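Local coordinates for multiheme cytochrome cf (Carboxydothermus ferrireducens DSM 11255, PDB 6QVM), which probably carries electrons through eleven c-type hemes to extracellular Fe(III) oxides while anchored in the bacterial S-layer, at residues V93-D98 with T200-A205; R131-L136 with V172-K177; S255-S260 with T278-V283. One frame throughout, in Å; residues are numbered along the deposited sequence.

Contact 1. Residues V93-D98 with T200-A205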
loop_
_atom_site.group_PDB
_atom_site.type_symbol
_atom_site.label_atom_id
_atom_site.label_comp_id
_atom_site.label_asym_id
_atom_site.label_seq_id
_atom_site.Cartn_x
_atom_site.Cartn_y
_atom_site.Cartn_z
ATOM N N VAL A 93 5.898 19.890 23.446
ATOM C CA VAL A 93 6.397 20.748 24.512
ATOM C C VAL A 93 7.601 21.530 24.005
ATOM O O VAL A 93 8.515 20.969 23.388
ATOM C CB VAL A 93 6.746 19.916 25.754
ATOM C CG1 VAL A 93 7.608 20.717 26.722
ATOM C CG2 VAL A 93 5.473 19.454 26.448
ATOM N N ASP A 94 7.605 22.834 24.266
ATOM C CA ASP A 94 8.658 23.731 23.802
ATOM C C ASP A 94 9.163 24.533 24.992
ATOM O O ASP A 94 8.430 25.361 25.542
ATOM C CB ASP A 94 8.136 24.653 22.695
ATOM C CG ASP A 94 9.244 25.430 21.994
ATOM O OD1 ASP A 94 10.361 25.537 22.551
ATOM O OD2 ASP A 94 8.987 25.941 20.879
ATOM N N LEU A 95 10.423 24.305 25.374
ATOM C CA LEU A 95 10.987 24.973 26.541
ATOM C C LEU A 95 11.184 26.467 26.332
ATOM O O LEU A 95 11.429 27.181 27.308
ATOM C CB LEU A 95 12.317 24.324 26.930
ATOM C CG LEU A 95 12.247 22.858 27.368
ATOM C CD1 LEU A 95 13.613 22.351 27.811
ATOM C CD2 LEU A 95 11.210 22.653 28.465
ATOM N N ASN A 96 11.087 26.953 25.092
ATOM C CA ASN A 96 11.118 28.388 24.850
ATOM C C ASN A 96 9.840 29.087 25.300
ATOM O O ASN A 96 9.845 30.314 25.435
ATOM C CB ASN A 96 11.356 28.669 23.364
ATOM C CG ASN A 96 12.754 28.300 22.909
ATOM O OD1 ASN A 96 13.722 28.453 23.651
ATOM N ND2 ASN A 96 12.869 27.829 21.676
ATOM N N TYR A 97 8.760 28.342 25.545
ATOM C CA TYR A 97 7.453 28.951 25.782
ATOM C C TYR A 97 6.646 28.323 26.910
ATOM O O TYR A 97 5.818 29.021 27.501
ATOM C CB TYR A 97 6.609 28.898 24.500
ATOM C CG TYR A 97 7.214 29.618 23.317
ATOM C CD1 TYR A 97 7.178 31.003 23.233
ATOM C CD2 TYR A 97 7.808 28.913 22.276
ATOM C CE1 TYR A 97 7.723 31.671 22.152
ATOM C CE2 TYR A 97 8.354 29.572 21.189
ATOM C CZ TYR A 97 8.308 30.950 21.132
ATOM O OH TYR A 97 8.851 31.603 20.050
ATOM N N ASP A 98 6.843 27.050 27.239
ATOM C CA ASP A 98 5.892 26.330 28.073
ATOM C C ASP A 98 6.272 26.386 29.547
ATOM O O ASP A 98 7.404 26.727 29.895
ATOM C CB ASP A 98 5.795 24.877 27.607
ATOM C CG ASP A 98 5.015 24.734 26.317
ATOM O OD1 ASP A 98 4.131 25.582 26.067
ATOM O OD2 ASP A 98 5.282 23.784 25.555
ATOM N N THR A 200 16.023 31.314 30.645
ATOM C CA THR A 200 17.310 31.439 29.970
ATOM C C THR A 200 18.229 30.269 30.299
ATOM O O THR A 200 18.900 29.728 29.412
ATOM C CB THR A 200 17.968 32.764 30.361
ATOM O OG1 THR A 200 17.222 33.854 29.803
ATOM C CG2 THR A 200 19.417 32.826 29.877
ATOM N N GLU A 201 18.243 29.842 31.564
ATOM C CA GLU A 201 19.138 28.762 31.971
ATOM C C GLU A 201 18.647 27.409 31.469
ATOM O O GLU A 201 19.456 26.556 31.089
ATOM C CB GLU A 201 19.296 28.759 33.488
ATOM C CG GLU A 201 20.003 30.000 34.010
ATOM C CD GLU A 201 20.170 29.989 35.519
ATOM O OE1 GLU A 201 19.141 30.001 36.232
ATOM O OE2 GLU A 201 21.330 29.930 35.990
ATOM N N VAL A 202 17.328 27.197 31.462
ATOM C CA VAL A 202 16.765 25.973 30.893
ATOM C C VAL A 202 17.100 25.875 29.410
ATOM O O VAL A 202 17.552 24.832 28.922
ATOM C CB VAL A 202 15.244 25.921 31.129
ATOM C CG1 VAL A 202 14.632 24.748 30.381
ATOM C CG2 VAL A 202 14.938 25.825 32.615
ATOM N N VAL A 203 16.898 26.971 28.675
ATOM C CA VAL A 203 17.135 26.963 27.235
ATOM C C VAL A 203 18.618 26.792 26.934
ATOM O O VAL A 203 18.995 26.074 26.001
ATOM C CB VAL A 203 16.561 28.244 26.604
ATOM C CG1 VAL A 203 17.117 28.458 25.201
ATOM C CG2 VAL A 203 15.051 28.170 26.577
ATOM N N LYS A 204 19.482 27.426 27.726
ATOM C CA LYS A 204 20.918 27.230 27.544
ATOM C C LYS A 204 21.314 25.785 27.819
ATOM O O LYS A 204 22.241 25.261 27.191
ATOM C CB LYS A 204 21.692 28.195 28.444
ATOM C CG LYS A 204 23.193 28.242 28.197
ATOM C CD LYS A 204 23.742 29.631 28.477
ATOM C CE LYS A 204 25.255 29.660 28.366
ATOM N NZ LYS A 204 25.897 28.914 29.480
ATOM N N ALA A 205 20.611 25.125 28.740
ATOM C CA ALA A 205 20.866 23.712 28.995
ATOM C C ALA A 205 20.309 22.849 27.870
ATOM O O ALA A 205 20.965 21.905 27.415
ATOM C CB ALA A 205 20.277 23.304 30.345
#
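Leu-95 and Val-202 meet at about a right angle, with CD1 of Leu-95 laid against CG1 of Val-202 at 3.7 Å. One residue further along on each side, Asn-96 and Val-203 likewise cross at about a right angle. There the amide oxygen OD1 of Asn-96 sits 3.2 Å from the CG2 methyl of Val-203 and 3.7 Å from CG1 of the same residue, so the oxygen faces both methyls, CG2 the more closely. No hydrogen bond joins the two segments; the meeting is one of methyls, a leucine branch and one amide oxygen. The CG2 methyl of Val-203 stands anti to its carbonyl carbon and beside its own N (chi1, measured to CG1, 164°), which brings it to the loop, where it also approaches the backbone O of Leu-95 at 3.8 Å. That carbonyl is hydrogen-bonded by Arg-199, just ahead of 200-205. The loop keeps its shape through its own acids. Asp-94 OD1 accepts from the N of Asn-96 at 3.0 Å, making an Asx turn, while Asp-98 OD2 takes the N of Asp-94 at 2.8 Å; both donors come from above the carboxylate planes. OD2 of Asp-94 is hydrogen-bonded to the hydroxyl of Tyr-37. Behind the contact, Phe-109 of helix 102-113 receives Leu-95, and Ile-127 and Leu-100 cover Val-202. An Asx turn laid on helix 199-212 through Leu-95 and Asn-96 is consistent with a small helical region that probably serves S-layer binding.

Contact 2. Residues R131-L136 with V172-K177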
loop_
_atom_site.group_PDB
_atom_site.type_symbol
_atom_site.label_atom_id
_atom_site.label_comp_id
_atom_site.label_asym_id
_atom_site.label_seq_id
_atom_site.Cartn_x
_atom_site.Cartn_y
_atom_site.Cartn_z
ATOM N N ARG A 131 18.308 20.710 40.156
ATOM C CA ARG A 131 17.788 19.550 39.446
ATOM C C ARG A 131 17.849 19.729 37.936
ATOM O O ARG A 131 17.828 18.737 37.201
ATOM C CB ARG A 131 16.372 19.226 39.920
ATOM C CG ARG A 131 16.385 18.066 40.912
ATOM C CD ARG A 131 15.047 17.703 41.504
ATOM N NE ARG A 131 14.261 16.783 40.678
ATOM C CZ ARG A 131 14.620 15.535 40.370
ATOM N NH1 ARG A 131 13.823 14.774 39.634
ATOM N NH2 ARG A 131 15.773 15.038 40.791
ATOM N N LEU A 132 17.940 20.971 37.454
ATOM C CA LEU A 132 18.306 21.173 36.057
ATOM C C LEU A 132 19.706 20.642 35.786
ATOM O O LEU A 132 19.951 20.022 34.746
ATOM C CB LEU A 132 18.218 22.651 35.684
ATOM C CG LEU A 132 18.752 23.003 34.289
ATOM C CD1 LEU A 132 17.898 22.357 33.202
ATOM C CD2 LEU A 132 18.837 24.511 34.089
ATOM N N ALA A 133 20.640 20.881 36.712
ATOM C CA ALA A 133 21.989 20.347 36.560
ATOM C C ALA A 133 21.992 18.824 36.605
ATOM O O ALA A 133 22.821 18.185 35.947
ATOM C CB ALA A 133 22.905 20.917 37.641
ATOM N N TYR A 134 21.076 18.229 37.371
ATOM C CA TYR A 134 20.962 16.775 37.421
ATOM C C TYR A 134 20.397 16.227 36.117
ATOM O O TYR A 134 21.005 15.360 35.477
ATOM C CB TYR A 134 20.090 16.373 38.610
ATOM C CG TYR A 134 19.805 14.891 38.723
ATOM C CD1 TYR A 134 20.831 13.979 38.953
ATOM C CD2 TYR A 134 18.503 14.408 38.633
ATOM C CE1 TYR A 134 20.567 12.624 39.073
ATOM C CE2 TYR A 134 18.228 13.059 38.752
ATOM C CZ TYR A 134 19.262 12.171 38.971
ATOM O OH TYR A 134 18.988 10.827 39.088
ATOM N N PHE A 135 19.226 16.733 35.704
ATOM C CA PHE A 135 18.634 16.320 34.434
ATOM C C PHE A 135 19.617 16.502 33.287
ATOM O O PHE A 135 19.655 15.693 32.354
ATOM C CB PHE A 135 17.357 17.115 34.151
ATOM C CG PHE A 135 16.243 16.842 35.104
ATOM C CD1 PHE A 135 16.145 15.623 35.753
ATOM C CD2 PHE A 135 15.279 17.803 35.342
ATOM C CE1 PHE A 135 15.103 15.374 36.634
ATOM C CE2 PHE A 135 14.229 17.557 36.221
ATOM C CZ PHE A 135 14.144 16.342 36.868
ATOM N N LEU A 136 20.422 17.566 33.340
ATOM C CA LEU A 136 21.412 17.795 32.293
ATOM C C LEU A 136 22.497 16.726 32.301
ATOM O O LEU A 136 23.030 16.372 31.243
ATOM C CB LEU A 136 22.036 19.179 32.457
ATOM C CG LEU A 136 22.892 19.649 31.285
ATOM C CD1 LEU A 136 22.074 19.690 30.006
ATOM C CD2 LEU A 136 23.479 21.006 31.587
ATOM N N VAL A 172 28.280 21.456 40.035
ATOM C CA VAL A 172 29.607 22.027 39.843
ATOM C C VAL A 172 30.145 21.675 38.459
ATOM O O VAL A 172 30.777 22.503 37.792
ATOM C CB VAL A 172 30.550 21.567 40.968
ATOM C CG1 VAL A 172 31.925 22.173 40.792
ATOM C CG2 VAL A 172 29.957 21.917 42.315
ATOM N N TRP A 173 29.925 20.433 38.020
ATOM C CA TRP A 173 30.273 20.045 36.653
ATOM C C TRP A 173 29.614 20.975 35.641
ATOM O O TRP A 173 30.255 21.445 34.694
ATOM C CB TRP A 173 29.860 18.592 36.390
ATOM C CG TRP A 173 29.724 18.258 34.932
ATOM C CD1 TRP A 173 30.737 18.050 34.040
ATOM C CD2 TRP A 173 28.502 18.095 34.199
ATOM N NE1 TRP A 173 30.222 17.768 32.798
ATOM C CE2 TRP A 173 28.853 17.788 32.869
ATOM C CE3 TRP A 173 27.146 18.181 34.536
ATOM C CZ2 TRP A 173 27.900 17.563 31.879
ATOM C CZ3 TRP A 173 26.201 17.954 33.552
ATOM C CH2 TRP A 173 26.582 17.650 32.241
ATOM N N ALA A 174 28.332 21.272 35.850
ATOM C CA ALA A 174 27.602 22.120 34.915
ATOM C C ALA A 174 28.154 23.541 34.881
ATOM O O ALA A 174 28.047 24.218 33.854
ATOM C CB ALA A 174 26.118 22.134 35.271
ATOM N N VAL A 175 28.735 24.009 35.984
ATOM C CA VAL A 175 29.298 25.354 36.036
ATOM C C VAL A 175 30.718 25.382 35.479
ATOM O O VAL A 175 31.111 26.339 34.808
ATOM C CB VAL A 175 29.232 25.895 37.476
ATOM C CG1 VAL A 175 30.051 27.166 37.612
ATOM C CG2 VAL A 175 27.787 26.158 37.868
ATOM N N LYS A 176 31.508 24.340 35.739
ATOM C CA LYS A 176 32.800 24.225 35.073
ATOM C C LYS A 176 32.626 24.148 33.563
ATOM O O LYS A 176 33.383 24.772 32.809
ATOM C CB LYS A 176 33.548 22.999 35.588
ATOM N N LYS A 177 31.630 23.387 33.106
ATOM C CA LYS A 177 31.351 23.263 31.682
ATOM C C LYS A 177 30.641 24.480 31.102
ATOM O O LYS A 177 30.481 24.553 29.879
ATOM C CB LYS A 177 30.517 22.005 31.429
ATOM C CG LYS A 177 31.340 20.732 31.367
ATOM C CD LYS A 177 32.168 20.680 30.097
ATOM C CE LYS A 177 33.115 19.494 30.114
ATOM N NZ LYS A 177 33.761 19.309 28.784
#
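Trp-173 reaches across to Ala-133 and Leu-136 with the far end of its indole. Its CG lies anti to the backbone N (chi1 160°), which swings the ring system off the flank of helix 165-176 and over the gap to helix 129-139. CB and CG stay on their own side, and NE1 belongs to the five-membered ring, set back from the partner helix. The approach begins along the benzo edge: CE3 leads on to CZ3, which comes to 4.1 Å from the carbonyl O of Ala-133. At the tip, CH2 lies 3.9 Å from the carbonyl O of Leu-136 and 4.3 Å from CG of the same residue, thus touching backbone and side chain at once. Both carbonyl oxygens lie at the edge of the indole, near its plane, where the slightly positive ring hydrogens probably make the approach mildly favourable, although no hydrogen bond links the segments. Beside the indole, the helices meet through their smallest side chains, with CB of Ala-133 and CB of Ala-174 4.2 Å apart and their CA atoms at 6.1 Å. The short helical segments cross nearly at right angles, 80°, with axes 9.6 Å apart at closest approach, so the meeting is a local patch of two alanines, Leu-136 and the tryptophan edge. Leu-171, one turn before Ala-174, also packs on Ala-133. Leu-136 continues inward to Phe-109 of helix 102-113 and Val-209 of helix 199-212, and also touches Tyr-179, in the loop after helix 165-176. Leu-132 touches Phe-109 and Ala-205, so helix 129-139 meets helices 165-176, 102-113 and 199-212 on different flanks.

Contact 3. Residues S255-S260 with T278-V283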
loop_
_atom_site.group_PDB
_atom_site.type_symbol
_atom_site.label_atom_id
_atom_site.label_comp_id
_atom_site.label_asym_id
_atom_site.label_seq_id
_atom_site.Cartn_x
_atom_site.Cartn_y
_atom_site.Cartn_z
ATOM N N SER A 255 3.907 -18.414 23.380
ATOM C CA SER A 255 4.083 -19.834 23.649
ATOM C C SER A 255 3.143 -20.713 22.832
ATOM O O SER A 255 2.977 -21.892 23.158
ATOM C CB SER A 255 3.918 -20.115 25.141
ATOM O OG SER A 255 2.841 -19.373 25.677
ATOM N N MET A 256 2.544 -20.178 21.761
ATOM C CA MET A 256 1.590 -20.960 20.980
ATOM C C MET A 256 2.250 -21.837 19.927
ATOM O O MET A 256 1.539 -22.555 19.217
ATOM C CB MET A 256 0.554 -20.050 20.306
ATOM C CG MET A 256 1.150 -18.953 19.459
ATOM S SD MET A 256 0.211 -18.579 17.978
ATOM C CE MET A 256 0.758 -19.900 16.905
ATOM N N LEU A 257 3.576 -21.794 19.803
ATOM C CA LEU A 257 4.250 -22.698 18.884
ATOM C C LEU A 257 4.489 -24.075 19.486
ATOM O O LEU A 257 4.924 -24.979 18.766
ATOM C CB LEU A 257 5.574 -22.087 18.424
ATOM C CG LEU A 257 5.368 -20.784 17.655
ATOM C CD1 LEU A 257 6.681 -20.200 17.160
ATOM C CD2 LEU A 257 4.401 -21.029 16.508
ATOM N N LEU A 258 4.206 -24.245 20.778
ATOM C CA LEU A 258 4.343 -25.523 21.474
ATOM C C LEU A 258 5.741 -26.105 21.260
ATOM O O LEU A 258 5.917 -27.201 20.732
ATOM C CB LEU A 258 3.246 -26.494 21.029
ATOM C CG LEU A 258 1.833 -25.910 21.116
ATOM C CD1 LEU A 258 0.795 -26.912 20.647
ATOM C CD2 LEU A 258 1.538 -25.426 22.532
ATOM N N TRP A 259 6.741 -25.323 21.674
ATOM C CA TRP A 259 8.135 -25.652 21.379
ATOM C C TRP A 259 8.562 -26.980 21.989
ATOM O O TRP A 259 9.401 -27.682 21.411
ATOM C CB TRP A 259 9.049 -24.532 21.872
ATOM C CG TRP A 259 9.137 -23.373 20.928
ATOM C CD1 TRP A 259 8.593 -22.137 21.100
ATOM C CD2 TRP A 259 9.792 -23.351 19.655
ATOM N NE1 TRP A 259 8.874 -21.342 20.016
ATOM C CE2 TRP A 259 9.612 -22.064 19.115
ATOM C CE3 TRP A 259 10.514 -24.295 18.920
ATOM C CZ2 TRP A 259 10.135 -21.694 17.876
ATOM C CZ3 TRP A 259 11.030 -23.929 17.692
ATOM C CH2 TRP A 259 10.843 -22.638 17.184
ATOM N N SER A 260 7.997 -27.349 23.143
ATOM C CA SER A 260 8.381 -28.609 23.771
ATOM C C SER A 260 8.002 -29.815 22.923
ATOM O O SER A 260 8.516 -30.909 23.165
ATOM C CB SER A 260 7.750 -28.733 25.153
ATOM O OG SER A 260 6.340 -28.714 25.070
ATOM N N THR A 278 -1.281 -19.458 6.432
ATOM C CA THR A 278 -1.528 -20.834 6.845
ATOM C C THR A 278 -0.326 -21.524 7.476
ATOM O O THR A 278 -0.510 -22.549 8.139
ATOM C CB THR A 278 -2.008 -21.680 5.657
ATOM O OG1 THR A 278 -1.047 -21.583 4.602
ATOM C CG2 THR A 278 -3.367 -21.209 5.163
ATOM N N GLU A 279 0.887 -21.000 7.312
ATOM C CA GLU A 279 2.053 -21.774 7.704
ATOM C C GLU A 279 3.172 -20.858 8.174
ATOM O O GLU A 279 3.265 -19.697 7.763
ATOM C CB GLU A 279 2.532 -22.647 6.542
ATOM C CG GLU A 279 3.431 -23.790 6.958
ATOM C CD GLU A 279 3.628 -24.800 5.846
ATOM O OE1 GLU A 279 4.011 -24.389 4.727
ATOM O OE2 GLU A 279 3.369 -26.001 6.088
ATOM N N LEU A 280 4.015 -21.402 9.049
ATOM C CA LEU A 280 5.229 -20.752 9.518
ATOM C C LEU A 280 6.439 -21.536 9.029
ATOM O O LEU A 280 6.488 -22.761 9.178
ATOM C CB LEU A 280 5.247 -20.670 11.046
ATOM C CG LEU A 280 4.149 -19.845 11.718
ATOM C CD1 LEU A 280 4.393 -19.784 13.217
ATOM C CD2 LEU A 280 4.087 -18.444 11.131
ATOM N N LEU A 281 7.401 -20.831 8.445
ATOM C CA LEU A 281 8.713 -21.377 8.138
ATOM C C LEU A 281 9.734 -20.746 9.074
ATOM O O LEU A 281 9.538 -19.633 9.570
ATOM C CB LEU A 281 9.100 -21.119 6.680
ATOM C CG LEU A 281 8.232 -21.755 5.591
ATOM C CD1 LEU A 281 8.831 -21.463 4.224
ATOM C CD2 LEU A 281 8.077 -23.255 5.795
ATOM N N PHE A 282 10.823 -21.463 9.322
ATOM C CA PHE A 282 11.795 -21.059 10.323
ATOM C C PHE A 282 13.185 -20.989 9.708
ATOM O O PHE A 282 13.575 -21.855 8.921
ATOM C CB PHE A 282 11.754 -22.011 11.524
ATOM C CG PHE A 282 10.442 -21.973 12.265
ATOM C CD1 PHE A 282 9.356 -22.706 11.813
ATOM C CD2 PHE A 282 10.281 -21.174 13.387
ATOM C CE1 PHE A 282 8.146 -22.663 12.473
ATOM C CE2 PHE A 282 9.065 -21.122 14.051
ATOM C CZ PHE A 282 7.999 -21.871 13.594
ATOM N N VAL A 283 13.918 -19.942 10.075
ATOM C CA VAL A 283 15.192 -19.597 9.460
ATOM C C VAL A 283 16.274 -19.669 10.530
ATOM O O VAL A 283 16.206 -18.958 11.540
ATOM C CB VAL A 283 15.138 -18.202 8.818
ATOM C CG1 VAL A 283 16.515 -17.775 8.345
ATOM C CG2 VAL A 283 14.140 -18.195 7.660
#
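A type I turn from Ser-255 to Leu-258 presents its loop to strand 279-283, the backbones staying well apart, with the CA atoms of Leu-257 and Leu-280 at 9.6 Å. Side chains bridge that distance. Leu-257 spreads its two methyls over two strand residues: its side chain crosses that of Leu-280 at about a right angle, CD2 closing to 3.5 Å from Leu-280 CD1, while CD1 of Leu-257 comes to the edge of the Phe-282 ring, near its plane, 4.0 Å from CE2. The Trp-259 and Phe-282 side chains slide past each other in opposite directions. The six-membered ring of Trp-259 turns an edge toward the face of Phe-282 in an offset edge-to-face pair, centroids 5.7 Å apart and planes at 75°, and the nearest atoms are CH2 of Trp-259 and CE2 of Phe-282 at 3.9 Å. Within the loop, CB of Leu-257 lies over one face of the Trp-259 indole, toward its rim, while its CD1 meets the phenyl. Phe-282 reaches both because its CG stands beside the backbone N and anti to the carbonyl carbon (chi1 -64°), directing the ring at the loop. With an alanine in place of Phe-282, the Trp-259 edge and the Leu-257 CD1 methyl are likely to lose their aromatic partner, opening a gap between loop and strand. Trp-301, on the edge strand 300-303, meets both aromatic rings and also donates from its NE1 to the O of Leu-258. Along the strand the side chains alternate: Leu-280 and Phe-282 serve the loop, while Leu-281 points to the other side and touches a heme c. Lacking any hydrogen bond across it, the contact is apolar, with a probable electrostatic contribution from the edge-to-face pair, and covers the strand face opposite that heme.

Contacts 1 and 2 belong to one helical body: their centres are 15 Å apart and they touch directly, CB of Ala-205 lying 3.8 Å from CD1 of Leu-132 and the O of Ala-205 3.6 Å from CD1 of Leu-136. In sequence, both halves of contact 2 fall between the halves of contact 1, and helix 199-212 packs on helix 129-139. Contact 3 follows later in the chain and is separate, its centre about 51 Å from either of the others and its nearest atoms about 38 Å from contact 1 and 36 Å from contact 2. It alone is tied here to a heme c pocket, through Leu-281; the side chain of Leu-280 is about 9 Å from a bound heme c.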